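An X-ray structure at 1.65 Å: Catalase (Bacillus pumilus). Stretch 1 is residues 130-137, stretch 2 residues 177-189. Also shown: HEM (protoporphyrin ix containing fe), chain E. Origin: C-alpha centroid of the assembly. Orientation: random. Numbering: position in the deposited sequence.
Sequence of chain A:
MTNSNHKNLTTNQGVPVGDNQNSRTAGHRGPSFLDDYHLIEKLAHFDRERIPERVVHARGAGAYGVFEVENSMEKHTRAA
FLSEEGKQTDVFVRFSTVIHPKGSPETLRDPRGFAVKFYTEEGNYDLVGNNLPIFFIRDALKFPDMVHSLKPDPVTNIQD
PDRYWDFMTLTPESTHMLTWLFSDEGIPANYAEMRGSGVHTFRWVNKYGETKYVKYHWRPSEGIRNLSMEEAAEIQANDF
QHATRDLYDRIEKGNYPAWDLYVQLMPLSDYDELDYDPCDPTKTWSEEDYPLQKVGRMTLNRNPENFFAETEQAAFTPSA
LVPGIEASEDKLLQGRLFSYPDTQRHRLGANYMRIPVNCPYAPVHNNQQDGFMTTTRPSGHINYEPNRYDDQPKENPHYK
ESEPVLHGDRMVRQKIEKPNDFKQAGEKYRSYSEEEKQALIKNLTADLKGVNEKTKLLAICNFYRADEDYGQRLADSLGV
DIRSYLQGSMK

Stretch 1 (130-137) NNLPIFFI
Stretch 2 (177-189) MLTWLFSDEGIPA

Stretch 1 follows an irregular path, extended except at Asn131 (phi/psi -64/-54), Pro133 (-94/2) and Phe136 (-75/-26), past the end of a helix begun earlier in the chain and running through Leu181; Phe182 then leaves helical phi/psi and 184-186 makes a 3-10 turn. Phe136 lies beside Met177 (CA-CA 5.3 Å) and Leu132 beside Trp180 (CA-CA 7.3 Å), so the two chains run in opposite senses. No direct hydrogen bond joins them; apolar packing and three waters do.

Met177 is the hub. With chi1 t, chi2 p and chi3 t, its flexible, unbranched chain sets Met177 CG over the Phe136 ring, 3.7 Å from the centroid. Met177 SD lies 3.3 Å from Ile134 O, and Met177 CE 3.9 Å from Leu132 CD1. Phe136 (chi1 m, chi2 90°) starts sideways, but its ring swings inward: CE2 meets Leu181 CD2 (3.7 Å) and Leu178 CD2 (4.1 Å) edge-on. Phe135 (chi1 -146°, between wells; chi2 62°) points its CB away, and one ring face receives the heme methyl CMC, 3.5 Å from CD1.

Trp180 (chi1 m, chi2 73°) offers a broad indole face: rigid Pro133 lays CD 3.7 Å from the six-membered ring centroid, and Ile134 (chi1 p, chi2 t) brings CD1 to 3.8 Å from Trp180 CD1. Leu132 (m, t) forks: CD2 is 4.1 Å from Trp180 CE3, and CD1 is 4.2 Å from CD1 of Leu181 (t, p).

Polar groups meet through water. Asn131 (chi1 p) donates from ND2 to two waters, at 2.8 and 3.2 Å; the first donates to Glu185 O (2.7 Å), the second to OE2 of extended Glu185 (t, t) at 2.8 Å. A third accepts from Met177 N and donates to Phe135 O, both at 2.8 Å. Ser183 OG (chi1 p) donates to Trp180 O (2.7 Å) and accepts from Glu185 N (3.0 Å).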

# COMPACT_ATOMS: atom_id res chain seq x y z
N ASN A 130 10.27 16.58 -23.04
CA ASN A 130 11.62 16.02 -23.08
C ASN A 130 12.53 17.00 -23.80
O ASN A 130 12.02 17.90 -24.48
CB ASN A 130 11.66 14.68 -23.86
CG ASN A 130 11.37 13.45 -23.03
OD1 ASN A 130 11.41 13.44 -21.79
ND2 ASN A 130 11.16 12.33 -23.75
N ASN A 131 13.81 16.82 -23.76
CA ASN A 131 14.73 17.64 -24.61
C ASN A 131 14.51 17.40 -26.09
O ASN A 131 14.28 18.35 -26.85
CB ASN A 131 16.22 17.47 -24.23
CG ASN A 131 16.77 16.07 -24.50
OD1 ASN A 131 16.06 15.09 -24.35
ND2 ASN A 131 18.07 16.00 -24.83
N LEU A 132 14.57 16.14 -26.52
CA LEU A 132 14.37 15.86 -27.92
C LEU A 132 12.88 16.11 -28.33
O LEU A 132 11.97 15.83 -27.57
CB LEU A 132 14.77 14.42 -28.26
CG LEU A 132 16.15 14.04 -27.75
CD1 LEU A 132 16.43 12.59 -28.08
CD2 LEU A 132 17.24 14.91 -28.36
N PRO A 133 12.66 16.52 -29.56
CA PRO A 133 11.30 17.02 -29.92
C PRO A 133 10.33 16.02 -30.53
O PRO A 133 9.13 16.43 -30.86
CB PRO A 133 11.58 18.12 -30.95
CG PRO A 133 12.79 17.62 -31.64
CD PRO A 133 13.64 17.00 -30.53
N ILE A 134 10.76 14.78 -30.67
CA ILE A 134 9.95 13.67 -31.18
C ILE A 134 10.05 12.48 -30.28
O ILE A 134 10.74 12.50 -29.27
CB ILE A 134 10.37 13.28 -32.60
CG1 ILE A 134 11.85 13.00 -32.65
CG2 ILE A 134 10.07 14.40 -33.57
CD1 ILE A 134 12.25 12.34 -33.90
N PHE A 135 9.35 11.41 -30.63
CA PHE A 135 9.42 10.19 -29.87
C PHE A 135 9.63 8.96 -30.74
O PHE A 135 9.52 9.02 -31.96
CB PHE A 135 8.15 10.02 -29.00
CG PHE A 135 8.39 9.37 -27.71
CD1 PHE A 135 9.22 9.96 -26.79
CD2 PHE A 135 7.80 8.16 -27.38
CE1 PHE A 135 9.53 9.35 -25.59
CE2 PHE A 135 8.05 7.54 -26.17
CZ PHE A 135 8.86 8.16 -25.24
N PHE A 136 9.88 7.84 -30.08
CA PHE A 136 10.20 6.56 -30.75
C PHE A 136 8.97 5.88 -31.38
O PHE A 136 9.07 5.15 -32.33
CB PHE A 136 10.72 5.52 -29.74
CG PHE A 136 11.89 5.94 -28.91
CD1 PHE A 136 11.69 6.59 -27.69
CD2 PHE A 136 13.17 5.61 -29.31
CE1 PHE A 136 12.74 6.92 -26.89
CE2 PHE A 136 14.24 5.95 -28.51
CZ PHE A 136 14.01 6.60 -27.29
N ILE A 137 7.79 6.19 -30.83
CA ILE A 137 6.55 5.48 -31.11
C ILE A 137 5.44 6.52 -31.19
O ILE A 137 5.64 7.64 -30.80
CB ILE A 137 6.19 4.43 -30.04
CG1 ILE A 137 6.16 5.02 -28.62
CG2 ILE A 137 7.14 3.23 -30.11
CD1 ILE A 137 5.51 4.12 -27.59
N MET A 177 13.51 9.33 -34.34
CA MET A 177 14.00 9.49 -33.01
C MET A 177 15.43 9.00 -32.84
O MET A 177 16.25 9.66 -32.18
CB MET A 177 13.10 8.80 -32.01
CG MET A 177 13.57 8.92 -30.58
SD MET A 177 13.31 10.60 -29.99
CE MET A 177 13.28 10.34 -28.20
N LEU A 178 15.69 7.84 -33.37
CA LEU A 178 17.01 7.23 -33.18
C LEU A 178 18.10 8.07 -33.87
O LEU A 178 19.26 8.16 -33.45
CB LEU A 178 17.02 5.84 -33.72
CG LEU A 178 16.08 4.89 -32.97
CD1 LEU A 178 16.00 3.55 -33.68
CD2 LEU A 178 16.61 4.67 -31.56
N THR A 179 17.71 8.76 -34.93
CA THR A 179 18.62 9.68 -35.62
C THR A 179 18.99 10.94 -34.80
O THR A 179 20.09 11.50 -34.99
CB THR A 179 18.03 10.08 -36.99
OG1 THR A 179 17.79 8.87 -37.74
CG2 THR A 179 18.93 11.01 -37.76
N TRP A 180 18.12 11.35 -33.86
CA TRP A 180 18.47 12.33 -32.86
C TRP A 180 19.20 11.77 -31.64
O TRP A 180 20.18 12.32 -31.22
CB TRP A 180 17.17 13.05 -32.33
CG TRP A 180 16.51 13.97 -33.21
CD1 TRP A 180 15.75 13.67 -34.32
CD2 TRP A 180 16.42 15.39 -33.05
NE1 TRP A 180 15.22 14.77 -34.81
CE2 TRP A 180 15.63 15.86 -34.09
CE3 TRP A 180 16.98 16.30 -32.17
CZ2 TRP A 180 15.33 17.23 -34.27
CZ3 TRP A 180 16.67 17.67 -32.36
CH2 TRP A 180 15.87 18.09 -33.38
N LEU A 181 18.67 10.67 -31.11
CA LEU A 181 19.20 10.04 -29.89
C LEU A 181 20.65 9.58 -30.05
O LEU A 181 21.41 9.60 -29.07
CB LEU A 181 18.35 8.85 -29.51
CG LEU A 181 18.68 8.20 -28.16
CD1 LEU A 181 18.61 9.18 -26.99
CD2 LEU A 181 17.74 7.00 -27.92
N PHE A 182 21.05 9.17 -31.28
CA PHE A 182 22.44 8.70 -31.42
C PHE A 182 23.35 9.78 -32.01
O PHE A 182 24.52 9.52 -32.23
CB PHE A 182 22.49 7.37 -32.17
CG PHE A 182 22.10 6.23 -31.34
CD1 PHE A 182 23.04 5.58 -30.58
CD2 PHE A 182 20.79 5.84 -31.23
CE1 PHE A 182 22.68 4.54 -29.75
CE2 PHE A 182 20.43 4.76 -30.41
CZ PHE A 182 21.38 4.09 -29.70
N SER A 183 22.82 11.00 -32.20
CA SER A 183 23.72 12.21 -32.23
C SER A 183 24.29 12.43 -30.87
O SER A 183 23.92 11.73 -29.90
CB SER A 183 23.00 13.47 -32.70
OG SER A 183 22.19 14.05 -31.68
N ASP A 184 25.22 13.35 -30.73
CA ASP A 184 25.74 13.54 -29.39
C ASP A 184 24.67 14.19 -28.48
O ASP A 184 24.85 14.27 -27.25
CB ASP A 184 27.04 14.34 -29.37
CG ASP A 184 28.27 13.51 -29.89
OD1 ASP A 184 28.31 12.25 -29.81
OD2 ASP A 184 29.24 14.19 -30.28
N GLU A 185 23.58 14.65 -29.05
CA GLU A 185 22.53 15.23 -28.18
C GLU A 185 21.83 14.13 -27.34
O GLU A 185 21.11 14.46 -26.39
CB GLU A 185 21.48 16.04 -28.99
CG GLU A 185 20.71 16.99 -28.10
CD GLU A 185 19.79 17.94 -28.89
OE1 GLU A 185 19.98 18.12 -30.10
OE2 GLU A 185 18.93 18.54 -28.26
N GLY A 186 22.11 12.85 -27.62
CA GLY A 186 21.73 11.79 -26.72
C GLY A 186 22.38 11.80 -25.34
O GLY A 186 21.86 11.17 -24.43
N ILE A 187 23.44 12.61 -25.17
CA ILE A 187 24.04 12.86 -23.90
C ILE A 187 24.26 14.36 -23.71
O ILE A 187 25.36 14.88 -23.94
CB ILE A 187 25.38 12.13 -23.69
CG1 ILE A 187 25.31 10.69 -24.20
CG2 ILE A 187 25.75 12.19 -22.20
CD1 ILE A 187 26.59 9.91 -24.07
N PRO A 188 23.23 15.10 -23.28
CA PRO A 188 23.43 16.47 -22.88
C PRO A 188 24.53 16.67 -21.84
O PRO A 188 24.72 15.81 -21.00
CB PRO A 188 22.03 16.90 -22.32
CG PRO A 188 21.08 15.97 -23.03
CD PRO A 188 21.85 14.64 -23.07
N ALA A 189 25.22 17.83 -21.88
CA ALA A 189 26.31 18.04 -20.95
C ALA A 189 25.81 18.11 -19.51
O ALA A 189 26.57 17.76 -18.53
CB ALA A 189 27.10 19.28 -21.31
CHA HEM E . 7.45 10.12 -16.39
CHB HEM E . 4.40 7.24 -18.83
CHC HEM E . 5.85 9.43 -23.06
CHD HEM E . 8.27 12.68 -20.40
C1A HEM E . 6.53 9.13 -16.70
C2A HEM E . 5.94 8.22 -15.76
C3A HEM E . 5.08 7.41 -16.45
C4A HEM E . 5.14 7.82 -17.80
CMA HEM E . 4.13 6.34 -16.00
CAA HEM E . 6.21 8.23 -14.29
CBA HEM E . 5.52 9.50 -13.75
CGA HEM E . 5.55 9.55 -12.26
O1A HEM E . 5.26 10.63 -11.71
O2A HEM E . 5.74 8.52 -11.58
C1B HEM E . 4.59 7.61 -20.19
C2B HEM E . 3.88 6.97 -21.25
C3B HEM E . 4.28 7.55 -22.43
C4B HEM E . 5.22 8.62 -22.09
CMB HEM E . 2.88 5.86 -21.07
CAB HEM E . 3.83 7.28 -23.80
CBB HEM E . 2.72 6.57 -23.99
C1C HEM E . 6.64 10.52 -22.69
C2C HEM E . 6.94 11.56 -23.54
C3C HEM E . 7.64 12.46 -22.79
C4C HEM E . 7.71 12.01 -21.45
CMC HEM E . 6.62 11.58 -25.02
CAC HEM E . 8.07 13.75 -23.23
CBC HEM E . 7.38 14.32 -24.21
C1D HEM E . 8.22 12.19 -19.09
C2D HEM E . 8.90 12.88 -17.99
C3D HEM E . 8.72 12.17 -16.87
C4D HEM E . 7.89 11.05 -17.29
CMD HEM E . 9.69 14.14 -18.19
CAD HEM E . 9.21 12.48 -15.48
CBD HEM E . 8.23 13.52 -14.90
CGD HEM E . 8.78 13.82 -13.54
O1D HEM E . 9.69 14.64 -13.47
O2D HEM E . 8.34 13.27 -12.50
NA HEM E . 6.00 8.90 -17.97
NB HEM E . 5.35 8.57 -20.75
NC HEM E . 7.04 10.83 -21.41
ND HEM E . 7.61 11.10 -18.64
FE HEM E . 6.53 9.89 -19.66
O HOH W 1 18.96 13.34 -25.12
O HOH W 2 19.26 18.91 -25.46
O HOH W 3 10.75 8.65 -34.46